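Local coordinates for protein endo-1,4-beta-xylanase C (Paenibacillus barcinonensis, PDB 4XUR) that hydrolyses internal beta-1,4 linkages of xylan, here represented by its second family 22 carbohydrate-binding module, which holds xylotetraose, at residues A[28-39]-A[50-61]; A[65-73]-A[132-142]. All coordinates share one frame; numbering follows the deposited sequence.

Contact 1 (A[28-39]-A[50-61]); sequences WRARGTEKLEVV and LKTSSRSETYHG. With XYP (beta-D-xylopyranose), chain D; XYP (beta-D-xylopyranose), chain B.
The paired residues Lys35 to Val38 and Leu50 to Ser53 run antiparallel, the strand axes approaching to 4.8 Å with their directions 151° apart; Lys35-Ser53 and Glu37-Lys51 are hydrogen-bonded pairs, Leu36-Thr52 and Val38-Leu50 non-hydrogen-bonded ones. On the face carrying Leu36 and Leu50, the Leu50 methyl CD2 packs against the Trp28 indole, 3.7 Å from Trp28 CE3, and also touches Leu36 CD2. Beyond the strands, Glu34 ties the two loops together. With chi1 at 75° and the chain bent at chi2, its carboxylate turns back toward the backbone of its own segment, so that OE2 accepts from Arg31 N at 2.7 Å and from Gly61 N at 2.9 Å, the two donors coming from opposite faces of the carboxylate plane. Glu34 OE1 takes Gly32 N on its syn lone pair. The same carboxylate stacks on the His60 imidazole, the planes 15° apart, and Glu57 CB lies against the other ring face. Ser56 N donates to His60 ND1 and so helps fix the ring. Arg31 NH1, with Tyr59 O near the plane of its guanidinium, donates to that oxygen at 2.9 Å, while NH2 forms a salt bridge with Glu98. Xylose C3 of chain D lies over the centre of the Tyr59 ring, 3.7 Å above it: the sugar-on-aromatic platform typical of carbohydrate-binding sites, here in the xylan cleft of a beta-sandwich module.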
loop_
_atom_site.group_PDB
_atom_site.type_symbol
_atom_site.label_atom_id
_atom_site.label_comp_id
_atom_site.label_asym_id
_atom_site.label_seq_id
_atom_site.Cartn_x
_atom_site.Cartn_y
_atom_site.Cartn_z
ATOM N N TRP A 28 1.895 6.565 8.036
ATOM C CA TRP A 28 2.367 5.986 6.807
ATOM C C TRP A 28 3.926 6.033 6.792
ATOM O O TRP A 28 4.511 7.026 7.227
ATOM C CB TRP A 28 1.787 6.711 5.617
ATOM C CG TRP A 28 0.329 6.396 5.379
ATOM C CD1 TRP A 28 -0.727 7.002 5.973
ATOM C CD2 TRP A 28 -0.210 5.386 4.500
ATOM N NE1 TRP A 28 -1.906 6.445 5.523
ATOM C CE2 TRP A 28 -1.622 5.442 4.609
ATOM C CE3 TRP A 28 0.363 4.429 3.655
ATOM C CZ2 TRP A 28 -2.456 4.605 3.907
ATOM C CZ3 TRP A 28 -0.454 3.610 2.932
ATOM C CH2 TRP A 28 -1.869 3.670 3.059
ATOM N N ARG A 29 4.558 4.978 6.311
ATOM C CA ARG A 29 6.038 4.857 6.323
ATOM C C ARG A 29 6.551 4.193 5.031
ATOM O O ARG A 29 5.832 3.476 4.355
ATOM C CB ARG A 29 6.607 4.135 7.523
ATOM C CG ARG A 29 6.263 2.659 7.713
ATOM C CD ARG A 29 7.123 2.011 8.789
ATOM N NE ARG A 29 6.784 0.607 9.042
ATOM C CZ ARG A 29 7.235 -0.445 8.359
ATOM N NH1 ARG A 29 8.059 -0.327 7.266
ATOM N NH2 ARG A 29 6.858 -1.690 8.758
ATOM N N ALA A 30 7.840 4.437 4.759
ATOM C CA ALA A 30 8.562 3.702 3.725
ATOM C C ALA A 30 8.937 2.269 4.205
ATOM O O ALA A 30 8.978 1.989 5.431
ATOM C CB ALA A 30 9.838 4.505 3.355
ATOM N N ARG A 31 9.302 1.393 3.261
ATOM C CA ARG A 31 9.731 0.042 3.548
ATOM C C ARG A 31 11.263 -0.139 3.452
ATOM O O ARG A 31 11.808 -1.128 3.945
ATOM C CB ARG A 31 9.018 -0.923 2.609
ATOM C CG ARG A 31 7.497 -0.826 2.756
ATOM C CD ARG A 31 6.751 -1.967 2.007
ATOM N NE ARG A 31 6.906 -3.225 2.683
ATOM C CZ ARG A 31 7.328 -4.368 2.115
ATOM N NH1 ARG A 31 7.693 -4.398 0.835
ATOM N NH2 ARG A 31 7.383 -5.467 2.864
ATOM N N GLY A 32 11.923 0.796 2.770
ATOM C CA GLY A 32 13.394 0.835 2.658
ATOM C C GLY A 32 13.880 2.255 2.610
ATOM O O GLY A 32 13.692 3.014 3.531
ATOM N N THR A 33 14.567 2.599 1.498
ATOM C CA THR A 33 15.191 3.907 1.353
ATOM C C THR A 33 14.372 4.902 0.563
ATOM O O THR A 33 14.826 6.011 0.263
ATOM C CB THR A 33 16.573 3.740 0.685
ATOM O OG1 THR A 33 16.384 3.011 -0.538
ATOM C CG2 THR A 33 17.496 2.993 1.586
ATOM N N GLU A 34 13.152 4.530 0.198
ATOM C CA GLU A 34 12.278 5.424 -0.584
ATOM C C GLU A 34 11.708 6.608 0.255
ATOM O O GLU A 34 11.817 6.630 1.500
ATOM C CB GLU A 34 11.185 4.655 -1.318
ATOM C CG GLU A 34 10.014 4.144 -0.462
ATOM C CD GLU A 34 10.279 2.933 0.346
ATOM O OE1 GLU A 34 11.424 2.659 0.730
ATOM O OE2 GLU A 34 9.290 2.178 0.645
ATOM N N LYS A 35 11.134 7.528 -0.462
ATOM C CA LYS A 35 10.662 8.817 0.145
ATOM C C LYS A 35 9.150 8.908 -0.034
ATOM O O LYS A 35 8.611 8.775 -1.131
ATOM C CB LYS A 35 11.312 9.977 -0.543
ATOM C CG LYS A 35 10.667 11.307 -0.257
ATOM C CD LYS A 35 11.322 12.417 -1.123
ATOM C CE LYS A 35 10.837 13.790 -0.690
ATOM N NZ LYS A 35 9.552 14.213 -1.382
ATOM N N LEU A 36 8.484 9.186 1.097
ATOM C CA LEU A 36 7.042 9.453 1.126
ATOM C C LEU A 36 6.739 10.897 1.456
ATOM O O LEU A 36 7.406 11.500 2.310
ATOM C CB LEU A 36 6.404 8.583 2.245
ATOM C CG LEU A 36 5.847 7.227 1.809
ATOM C CD1 LEU A 36 6.968 6.262 1.506
ATOM C CD2 LEU A 36 4.889 6.680 2.908
ATOM N N GLU A 37 5.742 11.455 0.763
ATOM C CA GLU A 37 5.378 12.888 0.910
ATOM C C GLU A 37 3.932 13.120 0.536
ATOM O O GLU A 37 3.468 12.688 -0.516
ATOM C CB GLU A 37 6.278 13.757 0.039
ATOM C CG GLU A 37 6.032 15.236 0.226
ATOM C CD GLU A 37 6.690 16.073 -0.846
ATOM O OE1 GLU A 37 7.591 15.528 -1.572
ATOM O OE2 GLU A 37 6.311 17.253 -0.969
ATOM N N VAL A 38 3.187 13.787 1.419
ATOM C CA VAL A 38 1.842 14.202 1.048
ATOM C C VAL A 38 1.924 15.459 0.178
ATOM O O VAL A 38 2.405 16.506 0.644
ATOM C CB VAL A 38 0.980 14.513 2.308
ATOM C CG1 VAL A 38 -0.427 14.918 1.919
ATOM C CG2 VAL A 38 0.932 13.308 3.242
ATOM N N VAL A 39 1.491 15.336 -1.065
ATOM C CA VAL A 39 1.641 16.416 -2.048
ATOM C C VAL A 39 0.276 17.082 -2.224
ATOM O O VAL A 39 -0.738 16.510 -1.905
ATOM C CB VAL A 39 2.114 15.894 -3.428
ATOM C CG1 VAL A 39 3.454 15.212 -3.307
ATOM C CG2 VAL A 39 1.053 15.017 -4.102
ATOM N N LEU A 50 -0.797 10.652 -1.499
ATOM C CA LEU A 50 0.464 10.250 -0.969
ATOM C C LEU A 50 1.336 9.766 -2.085
ATOM O O LEU A 50 1.052 8.757 -2.716
ATOM C CB LEU A 50 0.243 9.094 0.042
ATOM C CG LEU A 50 1.537 8.578 0.701
ATOM C CD1 LEU A 50 2.304 9.696 1.373
ATOM C CD2 LEU A 50 1.143 7.457 1.660
ATOM N N LYS A 51 2.431 10.520 -2.365
ATOM C CA LYS A 51 3.376 10.184 -3.376
ATOM C C LYS A 51 4.526 9.407 -2.804
ATOM O O LYS A 51 5.105 9.835 -1.817
ATOM C CB LYS A 51 3.906 11.422 -4.088
ATOM C CG LYS A 51 4.791 11.097 -5.318
ATOM C CD LYS A 51 5.395 12.365 -5.979
ATOM C CE LYS A 51 6.008 11.967 -7.348
ATOM N NZ LYS A 51 6.101 13.084 -8.319
ATOM N N THR A 52 4.848 8.283 -3.422
ATOM C CA THR A 52 6.074 7.549 -3.089
ATOM C C THR A 52 7.030 7.683 -4.289
ATOM O O THR A 52 6.678 7.397 -5.421
ATOM C CB THR A 52 5.800 6.034 -2.807
ATOM O OG1 THR A 52 4.815 5.938 -1.777
ATOM C CG2 THR A 52 7.086 5.340 -2.438
ATOM N N SER A 53 8.267 8.040 -3.992
ATOM C CA SER A 53 9.303 8.281 -5.006
ATOM C C SER A 53 10.625 7.834 -4.490
ATOM O O SER A 53 10.746 7.400 -3.332
ATOM C CB SER A 53 9.357 9.797 -5.362
ATOM O OG SER A 53 9.790 10.545 -4.248
ATOM N N SER A 54 11.683 7.975 -5.306
ATOM C CA SER A 54 13.023 7.491 -4.930
ATOM C C SER A 54 12.979 5.987 -4.639
ATOM O O SER A 54 13.709 5.515 -3.756
ATOM C CB SER A 54 13.601 8.232 -3.711
ATOM O OG SER A 54 13.817 9.595 -4.000
ATOM N N ARG A 55 12.157 5.251 -5.392
ATOM C CA ARG A 55 12.053 3.807 -5.265
ATOM C C ARG A 55 13.246 3.167 -6.002
ATOM O O ARG A 55 13.550 3.548 -7.112
ATOM C CB ARG A 55 10.717 3.300 -5.821
ATOM C CG ARG A 55 9.459 3.971 -5.229
ATOM C CD ARG A 55 8.158 3.513 -5.940
ATOM N NE ARG A 55 7.919 2.048 -5.751
ATOM C CZ ARG A 55 7.755 1.164 -6.728
ATOM N NH1 ARG A 55 7.782 1.502 -7.987
ATOM N NH2 ARG A 55 7.583 -0.153 -6.426
ATOM N N SER A 56 13.897 2.224 -5.352
ATOM C CA SER A 56 15.021 1.495 -6.021
ATOM C C SER A 56 14.863 -0.017 -5.774
ATOM O O SER A 56 15.831 -0.795 -5.956
ATOM C CB SER A 56 16.357 2.010 -5.509
ATOM O OG SER A 56 16.599 1.793 -4.146
ATOM N N GLU A 57 13.668 -0.421 -5.368
ATOM C CA GLU A 57 13.275 -1.812 -5.351
ATOM C C GLU A 57 11.777 -1.915 -5.686
ATOM O O GLU A 57 11.015 -0.933 -5.561
ATOM C CB GLU A 57 13.546 -2.446 -3.972
ATOM C CG GLU A 57 14.953 -2.375 -3.414
ATOM C CD GLU A 57 15.988 -3.238 -4.137
ATOM O OE1 GLU A 57 15.642 -4.067 -4.981
ATOM O OE2 GLU A 57 17.219 -3.031 -3.861
ATOM N N THR A 58 11.351 -3.085 -6.175
ATOM C CA THR A 58 9.939 -3.283 -6.523
ATOM C C THR A 58 9.139 -3.184 -5.251
ATOM O O THR A 58 7.987 -2.751 -5.275
ATOM C CB THR A 58 9.626 -4.706 -7.106
ATOM O OG1 THR A 58 10.017 -5.700 -6.144
ATOM C CG2 THR A 58 10.340 -4.944 -8.421
ATOM N N TYR A 59 9.768 -3.598 -4.141
ATOM C CA TYR A 59 9.083 -3.645 -2.845
ATOM C C TYR A 59 9.018 -2.312 -2.060
ATOM O O TYR A 59 8.380 -2.268 -0.984
ATOM C CB TYR A 59 9.665 -4.779 -1.988
ATOM C CG TYR A 59 11.103 -4.669 -1.610
ATOM C CD1 TYR A 59 11.511 -3.860 -0.554
ATOM C CD2 TYR A 59 12.090 -5.406 -2.296
ATOM C CE1 TYR A 59 12.858 -3.768 -0.194
ATOM C CE2 TYR A 59 13.444 -5.325 -1.927
ATOM C CZ TYR A 59 13.807 -4.506 -0.873
ATOM O OH TYR A 59 15.148 -4.403 -0.485
ATOM N N HIS A 60 9.651 -1.269 -2.567
ATOM C CA HIS A 60 9.467 0.083 -2.040
ATOM C C HIS A 60 8.062 0.584 -2.353
ATOM O O HIS A 60 7.591 0.499 -3.484
ATOM C CB HIS A 60 10.536 1.044 -2.607
ATOM C CG HIS A 60 11.897 0.740 -2.148
ATOM N ND1 HIS A 60 13.022 1.379 -2.653
ATOM C CD2 HIS A 60 12.343 -0.096 -1.192
ATOM C CE1 HIS A 60 14.095 0.909 -2.033
ATOM N NE2 HIS A 60 13.713 0.021 -1.141
ATOM N N GLY A 61 7.414 1.146 -1.348
ATOM C CA GLY A 61 6.040 1.605 -1.455
ATOM C C GLY A 61 5.493 2.069 -0.136
ATOM O O GLY A 61 6.150 1.855 0.906
HETATM C C1 XYP D . 12.072 -6.335 2.537
HETATM C C2 XYP D . 12.629 -7.559 1.877
HETATM C C3 XYP D . 11.933 -7.880 0.588
HETATM C C4 XYP D . 10.410 -7.904 0.823
HETATM C C5 XYP D . 9.949 -6.643 1.537
HETATM O O2 XYP D . 14.065 -7.352 1.626
HETATM O O3 XYP D . 12.328 -9.153 0.092
HETATM O O4 XYP D . 9.768 -7.987 -0.413
HETATM O O5 XYP D . 10.640 -6.498 2.766
HETATM O O1 XYP B . 15.418 -2.036 4.724
HETATM C C1 XYP B . 15.106 -3.202 5.522
HETATM C C2 XYP B . 13.624 -3.155 5.936
HETATM C C3 XYP B . 12.772 -4.348 5.492
HETATM C C4 XYP B . 13.092 -4.719 4.045
HETATM C C5 XYP B . 14.543 -4.441 3.570
HETATM O O2 XYP B . 13.469 -2.993 7.344
HETATM O O3 XYP B . 11.358 -3.945 5.542
HETATM O O4 XYP B . 12.742 -6.093 3.896
HETATM O O5 XYP B . 15.389 -4.364 4.731
HETATM O O HOH W 1 15.666 4.175 -2.834
HETATM O O HOH W 2 7.762 11.441 -2.474
#

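Contact 2 (A[65-73]-A[132-142]); sequences EVLPYLQKG and VPAESTGISGL
Glu65 holds CG anti to its backbone N (chi1 175°) and then bends at chi2 (67°), a course that turns the carboxylate back to the chain at Leu142. There OE2 receives Leu142 N at 2.8 Å on its syn side and, on its anti lone pair, Leu67 N of its own segment; one oxygen thus grips both backbones. Glu65 OE1 pairs with Arg143, and a water links it to Ser140 O. Replacing Glu65 by an alanine would probably leave Leu142 N and Leu67 N without their shared acceptor and Arg143 without its carboxylate mate. Beside this clasp Val66 N donates to Leu142 O at 2.9 Å, and the Val66 methyl CG2 meets Leu142 CD2 at 3.6 Å. In the jelly-roll beta-sandwich of the module, the contact joins the turn leaving edge strand 63-65 to the loop that crosses from strand 124-131 to strand 139-147, the neighbour of that edge strand; Ser140 and Gly141 form a classic beta bulge opposite Glu100. Leu67, starting a 3-10 turn, spreads its two methyls: CD1 packs on Val132 CG1 at 3.8 Å, whereas CD2 lies against the backbone between Ser140 and Gly141. Val132 turns its other methyl, CG2, to Leu70 CD1, with Val76 of strand 75-83 touching both side chains. Farther along, Lys72 stretches out past CG, its aliphatic part running by Ile139 CG2, and reaches Glu135 OE2 with NZ in a 3.0 Å salt bridge on the syn side of the carboxylate. Two waters accept from the same NZ and donate to Ile139 O, while Gly73 N bonds to Val132 O at 2.9 Å.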
loop_
_atom_site.group_PDB
_atom_site.type_symbol
_atom_site.label_atom_id
_atom_site.label_comp_id
_atom_site.label_asym_id
_atom_site.label_seq_id
_atom_site.Cartn_x
_atom_site.Cartn_y
_atom_site.Cartn_z
ATOM N N GLU A 65 0.541 0.393 9.298
ATOM C CA GLU A 65 0.098 -0.617 10.284
ATOM C C GLU A 65 -1.431 -0.471 10.445
ATOM O O GLU A 65 -1.923 0.634 10.801
ATOM C CB GLU A 65 0.798 -0.413 11.619
ATOM C CG GLU A 65 0.299 -1.337 12.721
ATOM C CD GLU A 65 0.620 -2.784 12.512
ATOM O OE1 GLU A 65 1.822 -3.120 12.581
ATOM O OE2 GLU A 65 -0.306 -3.635 12.296
ATOM N N VAL A 66 -2.163 -1.554 10.243
ATOM C CA VAL A 66 -3.628 -1.482 10.445
ATOM C C VAL A 66 -4.250 -2.475 11.455
ATOM O O VAL A 66 -5.448 -2.417 11.684
ATOM C CB VAL A 66 -4.385 -1.580 9.115
ATOM C CG1 VAL A 66 -4.005 -0.360 8.192
ATOM C CG2 VAL A 66 -4.186 -2.934 8.467
ATOM N N LEU A 67 -3.462 -3.380 11.974
ATOM C CA LEU A 67 -3.956 -4.376 12.974
ATOM C C LEU A 67 -4.791 -3.698 14.098
ATOM O O LEU A 67 -5.873 -4.161 14.371
ATOM C CB LEU A 67 -2.871 -5.177 13.573
ATOM C CG LEU A 67 -3.386 -6.403 14.348
ATOM C CD1 LEU A 67 -4.323 -7.302 13.509
ATOM C CD2 LEU A 67 -2.195 -7.229 14.799
ATOM N N PRO A 68 -4.304 -2.576 14.681
ATOM C CA PRO A 68 -5.079 -1.970 15.778
ATOM C C PRO A 68 -6.474 -1.529 15.460
ATOM O O PRO A 68 -7.303 -1.407 16.364
ATOM C CB PRO A 68 -4.190 -0.745 16.169
ATOM C CG PRO A 68 -2.817 -1.078 15.632
ATOM C CD PRO A 68 -3.151 -1.719 14.333
ATOM N N TYR A 69 -6.793 -1.282 14.181
ATOM C CA TYR A 69 -8.113 -0.891 13.718
ATOM C C TYR A 69 -9.096 -2.090 13.617
ATOM O O TYR A 69 -10.308 -1.892 13.391
ATOM C CB TYR A 69 -8.036 -0.204 12.389
ATOM C CG TYR A 69 -7.272 1.105 12.400
ATOM C CD1 TYR A 69 -7.900 2.297 12.790
ATOM C CD2 TYR A 69 -5.968 1.196 11.967
ATOM C CE1 TYR A 69 -7.182 3.510 12.779
ATOM C CE2 TYR A 69 -5.245 2.403 11.964
ATOM C CZ TYR A 69 -5.877 3.551 12.369
ATOM O OH TYR A 69 -5.132 4.745 12.282
ATOM N N LEU A 70 -8.573 -3.284 13.640
ATOM C CA LEU A 70 -9.329 -4.485 13.233
ATOM C C LEU A 70 -9.486 -5.497 14.368
ATOM O O LEU A 70 -8.731 -5.501 15.331
ATOM C CB LEU A 70 -8.644 -5.154 12.041
ATOM C CG LEU A 70 -8.201 -4.228 10.860
ATOM C CD1 LEU A 70 -7.507 -5.024 9.760
ATOM C CD2 LEU A 70 -9.393 -3.480 10.341
ATOM N N GLN A 71 -10.460 -6.354 14.202
ATOM C CA GLN A 71 -10.653 -7.494 15.101
ATOM C C GLN A 71 -9.957 -8.700 14.496
ATOM O O GLN A 71 -10.200 -8.997 13.336
ATOM C CB GLN A 71 -12.114 -7.847 15.334
ATOM C CG GLN A 71 -12.199 -8.940 16.430
ATOM C CD GLN A 71 -13.566 -9.595 16.647
ATOM O OE1 GLN A 71 -13.690 -10.476 17.573
ATOM N NE2 GLN A 71 -14.558 -9.230 15.896
ATOM N N LYS A 72 -9.061 -9.286 15.257
ATOM C CA LYS A 72 -8.443 -10.560 14.846
ATOM C C LYS A 72 -9.530 -11.634 14.636
ATOM O O LYS A 72 -10.521 -11.700 15.378
ATOM C CB LYS A 72 -7.392 -11.020 15.901
ATOM C CG LYS A 72 -6.145 -10.114 16.020
ATOM C CD LYS A 72 -5.349 -10.411 17.319
ATOM C CE LYS A 72 -4.251 -9.388 17.521
ATOM N NZ LYS A 72 -3.523 -9.462 18.816
ATOM N N GLY A 73 -9.380 -12.434 13.582
ATOM C CA GLY A 73 -10.302 -13.486 13.253
ATOM C C GLY A 73 -11.465 -13.041 12.391
ATOM O O GLY A 73 -12.399 -13.816 12.195
ATOM N N VAL A 132 -8.109 -11.298 8.658
ATOM C CA VAL A 132 -7.244 -10.915 9.749
ATOM C C VAL A 132 -7.033 -12.212 10.543
ATOM O O VAL A 132 -8.038 -12.745 11.056
ATOM C CB VAL A 132 -7.931 -9.819 10.623
ATOM C CG1 VAL A 132 -7.005 -9.281 11.646
ATOM C CG2 VAL A 132 -8.359 -8.650 9.719
ATOM N N PRO A 133 -5.800 -12.694 10.644
ATOM C CA PRO A 133 -5.582 -13.960 11.419
ATOM C C PRO A 133 -6.045 -13.874 12.880
ATOM O O PRO A 133 -6.041 -12.758 13.457
ATOM C CB PRO A 133 -4.101 -14.167 11.336
ATOM C CG PRO A 133 -3.648 -13.430 10.110
ATOM C CD PRO A 133 -4.557 -12.230 10.068
ATOM N N ALA A 134 -6.396 -15.036 13.462
ATOM C CA ALA A 134 -6.991 -15.083 14.828
ATOM C C ALA A 134 -5.893 -14.856 15.889
ATOM O O ALA A 134 -4.700 -14.973 15.627
ATOM C CB ALA A 134 -7.716 -16.376 15.046
ATOM N N GLU A 135 -6.337 -14.509 17.111
ATOM C CA GLU A 135 -5.427 -14.241 18.233
ATOM C C GLU A 135 -4.435 -15.345 18.459
ATOM O O GLU A 135 -3.244 -15.106 18.671
ATOM C CB GLU A 135 -6.318 -13.972 19.483
ATOM C CG GLU A 135 -5.535 -13.870 20.794
ATOM C CD GLU A 135 -4.559 -12.753 20.853
ATOM O OE1 GLU A 135 -3.437 -13.038 21.340
ATOM O OE2 GLU A 135 -4.894 -11.628 20.412
ATOM N N SER A 136 -4.961 -16.566 18.422
ATOM C CA SER A 136 -4.168 -17.748 18.727
ATOM C C SER A 136 -3.026 -17.938 17.734
ATOM O O SER A 136 -2.172 -18.821 17.972
ATOM C CB SER A 136 -5.074 -18.986 18.869
ATOM O OG SER A 136 -6.020 -19.073 17.817
ATOM N N THR A 137 -3.003 -17.202 16.611
ATOM C CA THR A 137 -1.840 -17.275 15.715
ATOM C C THR A 137 -0.627 -16.545 16.280
ATOM O O THR A 137 0.498 -16.765 15.830
ATOM C CB THR A 137 -2.032 -16.705 14.302
ATOM O OG1 THR A 137 -2.245 -15.276 14.387
ATOM C CG2 THR A 137 -3.154 -17.432 13.526
ATOM N N GLY A 138 -0.834 -15.669 17.255
ATOM C CA GLY A 138 0.229 -14.802 17.757
ATOM C C GLY A 138 0.505 -13.580 16.869
ATOM O O GLY A 138 1.476 -12.828 17.102
ATOM N N ILE A 139 -0.376 -13.311 15.889
ATOM C CA ILE A 139 -0.257 -12.156 15.058
ATOM C C ILE A 139 -0.064 -10.899 15.894
ATOM O O ILE A 139 -0.817 -10.696 16.836
ATOM C CB ILE A 139 -1.455 -11.974 14.052
ATOM C CG1 ILE A 139 -1.235 -10.879 12.978
ATOM C CG2 ILE A 139 -2.809 -11.771 14.760
ATOM C CD1 ILE A 139 -0.420 -11.233 11.785
ATOM N N SER A 140 0.930 -10.066 15.522
ATOM C CA SER A 140 1.275 -8.844 16.243
ATOM C C SER A 140 1.452 -7.592 15.368
ATOM O O SER A 140 1.604 -6.476 15.916
ATOM C CB SER A 140 2.510 -9.054 17.122
ATOM O OG SER A 140 3.655 -9.417 16.343
ATOM N N GLY A 141 1.469 -7.765 14.080
ATOM C CA GLY A 141 1.402 -6.667 13.053
ATOM C C GLY A 141 0.796 -7.098 11.746
ATOM O O GLY A 141 0.989 -8.227 11.290
ATOM N N LEU A 142 -0.016 -6.228 11.158
ATOM C CA LEU A 142 -0.599 -6.470 9.872
ATOM C C LEU A 142 -0.697 -5.112 9.165
ATOM O O LEU A 142 -1.538 -4.286 9.522
ATOM C CB LEU A 142 -2.008 -7.094 10.024
ATOM C CG LEU A 142 -2.766 -7.582 8.759
ATOM C CD1 LEU A 142 -3.740 -8.739 9.093
ATOM C CD2 LEU A 142 -3.523 -6.492 8.071
HETATM O O HOH W 3 3.177 -4.195 14.958
HETATM O O HOH W 4 -2.250 -12.153 18.572
HETATM O O HOH W 5 -1.370 -8.029 18.565
#

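Overall arrangement
Contacts 1 and 2 lie in series along one carbohydrate-binding module: 28-39 and 50-61 meet first, and after three intervening residues the chain enters 65-73, which pairs with 132-142, beyond a further 58 residues. Their centres are 24 Å apart and the pairs do not touch. Contact 1 is built on the hairpin of strands 35-40 and 48-53, part of the larger sheet, and its loops reach the xylotetraose site. Contact 2 belongs to an end of the sandwich, about 17 Å from the chain centre, where strand 63-65 borders strand 139-147 in the four-stranded sheet. That same strand 139-147 carries Tyr145 and Glu147 to the sugar pocket.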